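Local coordinates for leucine-rich repeat protein TpLRR (Treponema pallidum, PDB 6MLX) that is of unknown function but folds as a secreted, probably periplasmic, leucine-rich repeat protein of the BspA type, at residues G72-D77 with R95-H100. Sequence-based numbering, arbitrary orientation.
Sequences GQHAFD and RHHAFH
Equivalent turns of two consecutive leucine-rich repeat coils stack here, each leaving a short parallel strand (70-71 and 93-94) through a type II beta turn, G72 to A75 and R95 to A98. Two backbone hydrogen bonds tie the coils: H74 N to H96 O (2.9 Å) and F76 N to A98 O (2.7 Å), both reaching the acceptor in its carbonyl plane. The F76 and F99 rings run alongside one another, planes essentially parallel but slid apart, so that F76 CD2 meets F99 CE1 at 3.4 Å with little overlap. F53 stacks on F76 and F122 meets F99, extending the phenylalanine row inside the coil, where I85 touches both rings. On the outer side, H74 and H97 are likewise near parallel and slid, and H97 CB sits over a face of the H74 ring, 3.4 Å from its centroid. H74 ND1 donates to the anti lone pair of D77 OD2 (2.7 Å, 165°), close to the ring plane, which fixes the rotation of the imidazole and should favour a proton on ND1. H96 ND1 and H97 ND1 share a hydrogen bond of 2.9 Å. With CG between N and the carbonyl carbon (chi1 65°), the H96 ring lies beside Q73, whose CB covers one face in a CH-pi contact. D77 OD1 comes to the edge of the H100 ring, 3.1 Å from CD2, the carboxylate turned 85° from the ring. Equivalent positions stacked coil on coil, Phe on Phe inside and, in these two repeats, His on His outside, mark a leucine-rich repeat solenoid, here of the BspA type.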
ATOM      1  N   GLY A  72       7.126   0.194   7.547  1.00 28.73           N
ATOM      2  CA  GLY A  72       7.811   1.473   7.491  1.00 28.57           C
ATOM      3  C   GLY A  72       8.095   1.964   6.078  1.00 28.56           C
ATOM      4  O   GLY A  72       7.839   1.294   5.080  1.00 28.67           O
ATOM      5  N   GLN A  73       8.656   3.170   6.006  1.00 28.50           N
ATOM      6  CA  GLN A  73       8.827   3.830   4.717  1.00 28.40           C
ATOM      7  C   GLN A  73       9.784   3.049   3.818  1.00 28.31           C
ATOM      8  O   GLN A  73      10.773   2.475   4.279  1.00 28.35           O
ATOM      9  CB  GLN A  73       9.339   5.260   4.913  1.00 28.13           C
ATOM     10  CG  GLN A  73      10.761   5.326   5.470  1.00 27.88           C
ATOM     11  CD  GLN A  73      11.470   6.626   5.137  1.00 27.47           C
ATOM     12  OE1 GLN A  73      10.878   7.696   5.225  1.00 27.29           O
ATOM     13  NE2 GLN A  73      12.754   6.541   4.757  1.00 27.23           N
ATOM     14  N   HIS A  74       9.460   3.006   2.526  1.00 28.33           N
ATOM     15  CA  HIS A  74      10.287   2.325   1.528  1.00 28.33           C
ATOM     16  C   HIS A  74      10.583   0.875   1.919  1.00 28.47           C
ATOM     17  O   HIS A  74      11.593   0.311   1.491  1.00 28.39           O
ATOM     18  CB  HIS A  74      11.612   3.075   1.283  1.00 27.94           C
ATOM     19  CG  HIS A  74      11.459   4.473   0.750  1.00 27.66           C
ATOM     20  ND1 HIS A  74      11.449   4.762  -0.598  1.00 27.66           N
ATOM     21  CD2 HIS A  74      11.363   5.664   1.387  1.00 27.44           C
ATOM     22  CE1 HIS A  74      11.320   6.066  -0.768  1.00 27.42           C
ATOM     23  NE2 HIS A  74      11.257   6.635   0.421  1.00 27.28           N
ATOM     24  N   ALA A  75       9.716   0.250   2.735  1.00 28.71           N
ATOM     25  CA  ALA A  75      10.020  -1.095   3.238  1.00 28.83           C
ATOM     26  C   ALA A  75      10.228  -2.097   2.106  1.00 28.96           C
ATOM     27  O   ALA A  75      11.131  -2.940   2.168  1.00 28.94           O
ATOM     28  CB  ALA A  75       8.917  -1.590   4.165  1.00 28.92           C
ATOM     29  N   PHE A  76       9.388  -2.050   1.073  1.00 29.03           N
ATOM     30  CA  PHE A  76       9.541  -2.959  -0.056  1.00 29.11           C
ATOM     31  C   PHE A  76       9.812  -2.210  -1.351  1.00 29.03           C
ATOM     32  O   PHE A  76       9.563  -2.743  -2.430  1.00 29.17           O
ATOM     33  CB  PHE A  76       8.313  -3.857  -0.199  1.00 29.34           C
ATOM     34  CG  PHE A  76       8.036  -4.691   1.013  1.00 29.43           C
ATOM     35  CD1 PHE A  76       8.603  -5.945   1.150  1.00 29.41           C
ATOM     36  CD2 PHE A  76       7.208  -4.221   2.020  1.00 29.42           C
ATOM     37  CE1 PHE A  76       8.343  -6.722   2.269  1.00 29.44           C
ATOM     38  CE2 PHE A  76       6.943  -4.988   3.137  1.00 29.40           C
ATOM     39  CZ  PHE A  76       7.513  -6.239   3.262  1.00 29.50           C
ATOM     40  N   ASP A  77      10.307  -0.978  -1.256  1.00 28.94           N
ATOM     41  CA  ASP A  77      10.734  -0.212  -2.419  1.00 28.87           C
ATOM     42  C   ASP A  77      11.707  -1.036  -3.258  1.00 28.97           C
ATOM     43  O   ASP A  77      12.727  -1.511  -2.750  1.00 28.81           O
ATOM     44  CB  ASP A  77      11.384   1.088  -1.933  1.00 28.60           C
ATOM     45  CG  ASP A  77      11.717   2.062  -3.057  1.00 28.42           C
ATOM     46  OD1 ASP A  77      11.739   1.680  -4.244  1.00 28.53           O
ATOM     47  OD2 ASP A  77      11.959   3.239  -2.737  1.00 28.24           O
ATOM     48  N   ARG A  95       3.656   3.032   5.705  1.00 28.52           N
ATOM     49  CA  ARG A  95       4.295   4.332   5.573  1.00 28.38           C
ATOM     50  C   ARG A  95       4.725   4.593   4.127  1.00 28.35           C
ATOM     51  O   ARG A  95       4.616   3.737   3.244  1.00 28.51           O
ATOM     52  CB  ARG A  95       5.464   4.445   6.550  1.00 28.14           C
ATOM     53  CG  ARG A  95       4.984   4.479   7.981  1.00 28.18           C
ATOM     54  CD  ARG A  95       6.022   4.940   8.971  1.00 27.99           C
ATOM     55  NE  ARG A  95       5.338   5.353  10.198  1.00 28.06           N
ATOM     56  CZ  ARG A  95       5.894   5.366  11.406  1.00 27.87           C
ATOM     57  NH1 ARG A  95       7.149   4.967  11.558  1.00 27.87           N
ATOM     58  NH2 ARG A  95       5.176   5.750  12.459  1.00 27.63           N
ATOM     59  N   HIS A  96       5.206   5.803   3.884  1.00 28.12           N
ATOM     60  CA  HIS A  96       5.307   6.291   2.519  1.00 28.13           C
ATOM     61  C   HIS A  96       6.299   5.464   1.690  1.00 28.08           C
ATOM     62  O   HIS A  96       7.285   4.919   2.200  1.00 27.94           O
ATOM     63  CB  HIS A  96       5.661   7.784   2.515  1.00 27.75           C
ATOM     64  CG  HIS A  96       7.009   8.111   3.077  1.00 27.45           C
ATOM     65  ND1 HIS A  96       8.145   8.167   2.296  1.00 27.21           N
ATOM     66  CD2 HIS A  96       7.396   8.449   4.332  1.00 27.28           C
ATOM     67  CE1 HIS A  96       9.177   8.502   3.049  1.00 26.86           C
ATOM     68  NE2 HIS A  96       8.752   8.681   4.289  1.00 26.87           N
ATOM     69  N   HIS A  97       5.974   5.315   0.409  1.00 28.13           N
ATOM     70  CA  HIS A  97       6.768   4.597  -0.589  1.00 28.10           C
ATOM     71  C   HIS A  97       6.944   3.119  -0.271  1.00 28.26           C
ATOM     72  O   HIS A  97       7.798   2.467  -0.877  1.00 28.23           O
ATOM     73  CB  HIS A  97       8.159   5.241  -0.779  1.00 27.76           C
ATOM     74  CG  HIS A  97       8.116   6.629  -1.340  1.00 27.49           C
ATOM     75  ND1 HIS A  97       7.977   7.744  -0.548  1.00 27.34           N
ATOM     76  CD2 HIS A  97       8.186   7.080  -2.618  1.00 27.55           C
ATOM     77  CE1 HIS A  97       7.959   8.824  -1.309  1.00 27.19           C
ATOM     78  NE2 HIS A  97       8.087   8.449  -2.570  1.00 27.23           N
ATOM     79  N   ALA A  98       6.161   2.564   0.658  1.00 28.34           N
ATOM     80  CA  ALA A  98       6.450   1.219   1.149  1.00 28.46           C
ATOM     81  C   ALA A  98       6.499   0.184   0.029  1.00 28.62           C
ATOM     82  O   ALA A  98       7.262  -0.782   0.121  1.00 28.74           O
ATOM     83  CB  ALA A  98       5.426   0.793   2.193  1.00 28.54           C
ATOM     84  N   PHE A  99       5.709   0.364  -1.034  1.00 28.62           N
ATOM     85  CA  PHE A  99       5.706  -0.563  -2.164  1.00 28.75           C
ATOM     86  C   PHE A  99       6.038   0.153  -3.463  1.00 28.70           C
ATOM     87  O   PHE A  99       5.606  -0.256  -4.545  1.00 28.78           O
ATOM     88  CB  PHE A  99       4.368  -1.289  -2.272  1.00 28.98           C
ATOM     89  CG  PHE A  99       4.080  -2.171  -1.098  1.00 29.03           C
ATOM     90  CD1 PHE A  99       4.645  -3.435  -1.015  1.00 28.99           C
ATOM     91  CD2 PHE A  99       3.267  -1.726  -0.062  1.00 29.03           C
ATOM     92  CE1 PHE A  99       4.398  -4.258   0.065  1.00 29.03           C
ATOM     93  CE2 PHE A  99       3.004  -2.546   1.031  1.00 29.02           C
ATOM     94  CZ  PHE A  99       3.580  -3.818   1.094  1.00 29.07           C
ATOM     95  N   HIS A 100       6.812   1.227  -3.361  1.00 28.80           N
ATOM     96  CA  HIS A 100       7.244   1.958  -4.542  1.00 28.77           C
ATOM     97  C   HIS A 100       7.961   1.018  -5.510  1.00 28.76           C
ATOM     98  O   HIS A 100       8.805   0.211  -5.107  1.00 28.62           O
ATOM     99  CB  HIS A 100       8.137   3.131  -4.101  1.00 28.40           C
ATOM    100  CG  HIS A 100       8.791   3.867  -5.229  1.00 28.30           C
ATOM    101  ND1 HIS A 100       8.106   4.728  -6.060  1.00 28.42           N
ATOM    102  CD2 HIS A 100      10.075   3.871  -5.658  1.00 28.04           C
ATOM    103  CE1 HIS A 100       8.939   5.224  -6.959  1.00 28.15           C
ATOM    104  NE2 HIS A 100      10.142   4.723  -6.731  1.00 28.00           N
TER